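Local structure of Blo t 1 allergen (Blomia tropicalis, 5JT8) at residues Phe85-Met97 / Gln178-Lys192. The protein probably acts as a papain-like cysteine protease, made as a proenzyme whose propeptide blocks the substrate cleft, and is a mite allergen. Sequence-based numbering, arbitrary orientation.
Sequences FHLSGGGLNFTYM and QCNGCGSGYSTEAFK. With NAG (2-acetamido-2-deoxy-beta-D-glucopyranose), chain D; NO3 (nitrate ion), chain G.
Tyr186 meets Tyr96, Asn93, Leu92 and Met97 in a mixed aromatic and polar contact, where segment 85-97, probably part of the propeptide, passes over the wall of the papain-fold cleft formed by 178-192. The tyrosines make a T-shaped pair: the edge of Tyr96 points at the face of Tyr186, with planes 73° apart and ring centroids separated by 5.0 Å. Tyr96 CG, anti to its own nitrogen (chi1 169°), carries the ring there. At the rim of Tyr186, Asn93 N donates to Tyr186 OH (3.0 Å, 156° at the hydrogen) and Met97 SD lies in the ring plane as a Met-aromatic contact; Leu92 CD2 packs 3.8 Å from Tyr186 CE1. By analogy with papain, the extended segment 182-186 lines the non-primed side of the cleft, consistent with a propeptide occupying the substrate path; the Cys182-Cys134 disulfide ties its start to the loop before helix 139-154. There, water 1 donates to both His86 O and Cys182 O. Tyr96 OH reaches water 3 at 2.7 Å, which also meets Thr188 OG1. Beside that hydroxyl, Lys192 NZ holds Glu189 on the syn lone pair of OE1 (2.6 Å). Asn93 ND2 carries the glycan, and its OD1 caps Tyr96 N at 2.7 Å.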
loop_
_atom_site.group_PDB
_atom_site.type_symbol
_atom_site.label_atom_id
_atom_site.label_comp_id
_atom_site.label_asym_id
_atom_site.label_seq_id
_atom_site.Cartn_x
_atom_site.Cartn_y
_atom_site.Cartn_z
ATOM N N PHE A 85 -2.423 14.144 2.089
ATOM C CA PHE A 85 -1.154 14.697 2.555
ATOM C C PHE A 85 -0.494 13.781 3.593
ATOM O O PHE A 85 0.716 13.557 3.552
ATOM C CB PHE A 85 -1.352 16.102 3.138
ATOM C CG PHE A 85 -0.061 16.836 3.381
ATOM C CD1 PHE A 85 0.578 17.504 2.348
ATOM C CD2 PHE A 85 0.528 16.842 4.636
ATOM C CE1 PHE A 85 1.779 18.182 2.569
ATOM C CE2 PHE A 85 1.721 17.516 4.861
ATOM C CZ PHE A 85 2.349 18.182 3.828
ATOM N N HIS A 86 -1.291 13.257 4.522
ATOM C CA HIS A 86 -0.807 12.271 5.483
ATOM C C HIS A 86 -0.117 11.076 4.795
ATOM O O HIS A 86 0.912 10.589 5.262
ATOM C CB HIS A 86 -1.965 11.770 6.349
ATOM C CG HIS A 86 -1.533 11.159 7.644
ATOM N ND1 HIS A 86 -0.449 11.618 8.360
ATOM C CD2 HIS A 86 -2.048 10.130 8.360
ATOM C CE1 HIS A 86 -0.314 10.901 9.460
ATOM N NE2 HIS A 86 -1.272 9.991 9.485
ATOM N N LEU A 87 -0.686 10.606 3.686
ATOM C CA LEU A 87 -0.107 9.485 2.957
ATOM C C LEU A 87 1.183 9.854 2.224
ATOM O O LEU A 87 2.184 9.158 2.352
ATOM C CB LEU A 87 -1.122 8.923 1.957
ATOM C CG LEU A 87 -2.334 8.272 2.629
ATOM C CD1 LEU A 87 -3.388 7.867 1.598
ATOM C CD2 LEU A 87 -1.887 7.079 3.482
ATOM N N SER A 88 1.165 10.940 1.455
ATOM C CA SER A 88 2.307 11.242 0.593
ATOM C C SER A 88 2.694 12.715 0.514
ATOM O O SER A 88 3.212 13.155 -0.514
ATOM C CB SER A 88 2.042 10.724 -0.821
ATOM O OG SER A 88 1.912 9.308 -0.811
ATOM N N GLY A 89 2.455 13.461 1.591
ATOM C CA GLY A 89 2.916 14.839 1.737
ATOM C C GLY A 89 2.830 15.727 0.511
ATOM O O GLY A 89 3.621 16.664 0.359
ATOM N N GLY A 90 1.869 15.427 -0.360
ATOM C CA GLY A 90 1.718 16.116 -1.631
ATOM C C GLY A 90 2.996 16.226 -2.444
ATOM O O GLY A 90 3.229 17.238 -3.099
ATOM N N GLY A 91 3.823 15.186 -2.421
ATOM C CA GLY A 91 5.134 15.275 -3.037
ATOM C C GLY A 91 5.602 14.073 -3.833
ATOM O O GLY A 91 6.773 13.698 -3.750
ATOM N N LEU A 92 4.708 13.470 -4.612
ATOM C CA LEU A 92 5.108 12.366 -5.485
ATOM C C LEU A 92 5.485 12.861 -6.893
ATOM O O LEU A 92 4.619 13.247 -7.675
ATOM C CB LEU A 92 3.993 11.311 -5.567
ATOM C CG LEU A 92 3.820 10.345 -4.378
ATOM C CD1 LEU A 92 2.649 9.398 -4.598
ATOM C CD2 LEU A 92 5.093 9.547 -4.085
ATOM N N ASN A 93 6.781 12.853 -7.203
ATOM C CA ASN A 93 7.276 13.232 -8.531
ATOM C C ASN A 93 6.925 12.153 -9.580
ATOM O O ASN A 93 7.674 11.198 -9.783
ATOM C CB ASN A 93 8.798 13.491 -8.467
ATOM C CG ASN A 93 9.384 14.040 -9.776
ATOM O OD1 ASN A 93 8.857 13.786 -10.859
ATOM N ND2 ASN A 93 10.494 14.789 -9.672
ATOM N N PHE A 94 5.783 12.315 -10.241
ATOM C CA PHE A 94 5.330 11.355 -11.248
ATOM C C PHE A 94 6.246 11.328 -12.471
ATOM O O PHE A 94 6.356 10.309 -13.155
ATOM C CB PHE A 94 3.901 11.674 -11.690
ATOM C CG PHE A 94 2.921 11.787 -10.555
ATOM C CD1 PHE A 94 2.474 10.657 -9.885
ATOM C CD2 PHE A 94 2.437 13.026 -10.164
ATOM C CE1 PHE A 94 1.567 10.763 -8.845
ATOM C CE2 PHE A 94 1.527 13.139 -9.122
ATOM C CZ PHE A 94 1.089 12.006 -8.466
ATOM N N THR A 95 6.886 12.454 -12.754
ATOM C CA THR A 95 7.857 12.520 -13.833
ATOM C C THR A 95 8.996 11.547 -13.526
ATOM O O THR A 95 9.409 10.756 -14.375
ATOM C CB THR A 95 8.394 13.952 -14.013
ATOM O OG1 THR A 95 7.292 14.854 -14.164
ATOM C CG2 THR A 95 9.274 14.049 -15.237
ATOM N N TYR A 96 9.473 11.593 -12.286
ATOM C CA TYR A 96 10.510 10.683 -11.826
ATOM C C TYR A 96 10.043 9.222 -11.911
ATOM O O TYR A 96 10.781 8.349 -12.381
ATOM C CB TYR A 96 10.922 11.046 -10.391
ATOM C CG TYR A 96 11.795 10.008 -9.738
ATOM C CD1 TYR A 96 13.073 9.750 -10.219
ATOM C CD2 TYR A 96 11.341 9.276 -8.647
ATOM C CE1 TYR A 96 13.875 8.791 -9.634
ATOM C CE2 TYR A 96 12.137 8.313 -8.053
ATOM C CZ TYR A 96 13.402 8.075 -8.551
ATOM O OH TYR A 96 14.205 7.125 -7.971
ATOM N N MET A 97 8.806 8.968 -11.483
ATOM C CA MET A 97 8.241 7.617 -11.500
ATOM C C MET A 97 8.017 7.074 -12.917
ATOM O O MET A 97 8.279 5.909 -13.169
ATOM C CB MET A 97 6.930 7.593 -10.719
ATOM C CG MET A 97 7.101 8.004 -9.277
ATOM S SD MET A 97 5.568 8.000 -8.336
ATOM C CE MET A 97 5.226 6.243 -8.251
ATOM N N GLN A 178 15.963 8.857 -3.178
ATOM C CA GLN A 178 15.010 9.944 -3.423
ATOM C C GLN A 178 13.811 9.977 -2.476
ATOM O O GLN A 178 12.919 10.807 -2.646
ATOM C CB GLN A 178 14.499 9.862 -4.868
ATOM C CG GLN A 178 15.563 10.163 -5.907
ATOM C CD GLN A 178 16.151 11.547 -5.721
ATOM O OE1 GLN A 178 17.376 11.725 -5.688
ATOM N NE2 GLN A 178 15.278 12.537 -5.585
ATOM N N CYS A 179 13.779 9.104 -1.470
ATOM C CA CYS A 179 12.627 9.069 -0.554
ATOM C C CYS A 179 12.579 10.184 0.487
ATOM O O CYS A 179 13.582 10.856 0.765
ATOM C CB CYS A 179 12.572 7.720 0.162
ATOM S SG CYS A 179 12.521 6.375 -1.005
ATOM N N ASN A 180 11.394 10.382 1.058
ATOM C CA ASN A 180 11.188 11.452 2.030
ATOM C C ASN A 180 10.599 10.969 3.369
ATOM O O ASN A 180 9.849 11.687 4.038
ATOM C CB ASN A 180 10.309 12.536 1.394
ATOM C CG ASN A 180 10.865 13.005 0.053
ATOM O OD1 ASN A 180 11.779 13.827 0.012
ATOM N ND2 ASN A 180 10.343 12.449 -1.048
ATOM N N GLY A 181 10.966 9.749 3.757
ATOM C CA GLY A 181 10.603 9.197 5.052
ATOM C C GLY A 181 9.112 9.047 5.228
ATOM O O GLY A 181 8.448 8.422 4.410
ATOM N N CYS A 182 8.583 9.626 6.301
ATOM C CA CYS A 182 7.143 9.632 6.523
ATOM C C CYS A 182 6.452 10.663 5.650
ATOM O O CYS A 182 5.243 10.829 5.732
ATOM C CB CYS A 182 6.814 9.915 7.993
ATOM S SG CYS A 182 7.180 8.547 9.115
ATOM N N GLY A 183 7.228 11.387 4.848
ATOM C CA GLY A 183 6.671 12.428 4.005
ATOM C C GLY A 183 6.033 11.821 2.777
ATOM O O GLY A 183 4.876 12.077 2.467
ATOM N N SER A 184 6.811 10.984 2.104
ATOM C CA SER A 184 6.445 10.360 0.850
ATOM C C SER A 184 7.633 9.526 0.415
ATOM O O SER A 184 8.747 9.736 0.895
ATOM C CB SER A 184 6.113 11.395 -0.218
ATOM O OG SER A 184 7.293 12.039 -0.669
ATOM N N GLY A 185 7.414 8.587 -0.500
ATOM C CA GLY A 185 8.494 7.719 -0.921
ATOM C C GLY A 185 8.172 6.838 -2.106
ATOM O O GLY A 185 7.065 6.851 -2.639
ATOM N N TYR A 186 9.172 6.071 -2.517
ATOM C CA TYR A 186 9.102 5.278 -3.726
ATOM C C TYR A 186 9.494 3.871 -3.379
ATOM O O TYR A 186 10.543 3.661 -2.787
ATOM C CB TYR A 186 10.018 5.862 -4.793
ATOM C CG TYR A 186 9.751 7.328 -5.007
ATOM C CD1 TYR A 186 8.669 7.739 -5.771
ATOM C CD2 TYR A 186 10.557 8.307 -4.425
ATOM C CE1 TYR A 186 8.395 9.078 -5.969
ATOM C CE2 TYR A 186 10.289 9.663 -4.618
ATOM C CZ TYR A 186 9.204 10.036 -5.393
ATOM O OH TYR A 186 8.905 11.363 -5.605
ATOM N N SER A 187 8.636 2.914 -3.709
ATOM C CA SER A 187 8.940 1.523 -3.423
ATOM C C SER A 187 10.138 1.079 -4.268
ATOM O O SER A 187 10.878 0.199 -3.867
ATOM C CB SER A 187 7.716 0.610 -3.689
ATOM O OG SER A 187 6.662 0.788 -2.736
ATOM N N THR A 188 10.321 1.667 -5.447
ATOM C CA THR A 188 11.469 1.304 -6.283
ATOM C C THR A 188 12.771 1.666 -5.563
ATOM O O THR A 188 13.731 0.898 -5.563
ATOM C CB THR A 188 11.444 2.002 -7.662
ATOM O OG1 THR A 188 11.215 3.398 -7.473
ATOM C CG2 THR A 188 10.332 1.412 -8.547
ATOM N N GLU A 189 12.769 2.826 -4.929
ATOM C CA GLU A 189 13.903 3.261 -4.152
ATOM C C GLU A 189 14.128 2.314 -2.986
ATOM O O GLU A 189 15.271 2.026 -2.638
ATOM C CB GLU A 189 13.692 4.680 -3.673
ATOM C CG GLU A 189 13.802 5.744 -4.783
ATOM C CD GLU A 189 15.209 5.878 -5.368
ATOM O OE1 GLU A 189 15.539 5.124 -6.303
ATOM O OE2 GLU A 189 15.988 6.740 -4.902
ATOM N N ALA A 190 13.040 1.802 -2.411
ATOM C CA ALA A 190 13.143 0.857 -1.307
ATOM C C ALA A 190 13.804 -0.452 -1.744
ATOM O O ALA A 190 14.676 -0.975 -1.049
ATOM C CB ALA A 190 11.750 0.589 -0.710
ATOM N N PHE A 191 13.374 -0.992 -2.891
ATOM C CA PHE A 191 13.988 -2.202 -3.430
ATOM C C PHE A 191 15.457 -1.971 -3.728
ATOM O O PHE A 191 16.280 -2.846 -3.493
ATOM C CB PHE A 191 13.279 -2.658 -4.702
ATOM C CG PHE A 191 11.942 -3.263 -4.458
ATOM C CD1 PHE A 191 11.784 -4.260 -3.496
ATOM C CD2 PHE A 191 10.837 -2.820 -5.160
ATOM C CE1 PHE A 191 10.545 -4.813 -3.261
ATOM C CE2 PHE A 191 9.587 -3.371 -4.936
ATOM C CZ PHE A 191 9.435 -4.370 -3.991
ATOM N N LYS A 192 15.773 -0.789 -4.266
ATOM C CA LYS A 192 17.164 -0.402 -4.521
ATOM C C LYS A 192 18.000 -0.562 -3.246
ATOM O O LYS A 192 19.122 -1.075 -3.265
ATOM C CB LYS A 192 17.227 1.041 -5.032
ATOM C CG LYS A 192 18.624 1.597 -5.233
ATOM C CD LYS A 192 18.592 3.061 -5.703
ATOM C CE LYS A 192 17.939 3.185 -7.077
ATOM N NZ LYS A 192 17.764 4.615 -7.475
HETATM C C1 NAG D . 11.133 15.336 -10.852
HETATM C C2 NAG D . 11.853 16.682 -10.636
HETATM C C3 NAG D . 12.523 17.152 -11.935
HETATM C C4 NAG D . 13.380 16.051 -12.537
HETATM C C5 NAG D . 12.540 14.792 -12.705
HETATM C C6 NAG D . 13.322 13.626 -13.264
HETATM C C7 NAG D . 10.624 17.855 -8.858
HETATM C C8 NAG D . 9.634 18.936 -8.549
HETATM N N2 NAG D . 10.924 17.686 -10.154
HETATM O O3 NAG D . 13.334 18.292 -11.668
HETATM O O4 NAG D . 13.899 16.446 -13.804
HETATM O O5 NAG D . 12.037 14.390 -11.422
HETATM O O6 NAG D . 13.974 12.888 -12.241
HETATM O O7 NAG D . 11.134 17.162 -7.981
HETATM N N NO3 G . 7.405 3.240 -6.964
HETATM O O1 NO3 G . 7.319 2.174 -6.290
HETATM O O2 NO3 G . 8.190 4.138 -6.566
HETATM O O3 NO3 G . 6.722 3.400 -8.025
HETATM O O HOH W 1 2.691 11.192 7.650
HETATM O O HOH W 2 4.225 8.040 0.116
HETATM O O HOH W 3 13.591 4.469 -8.211
#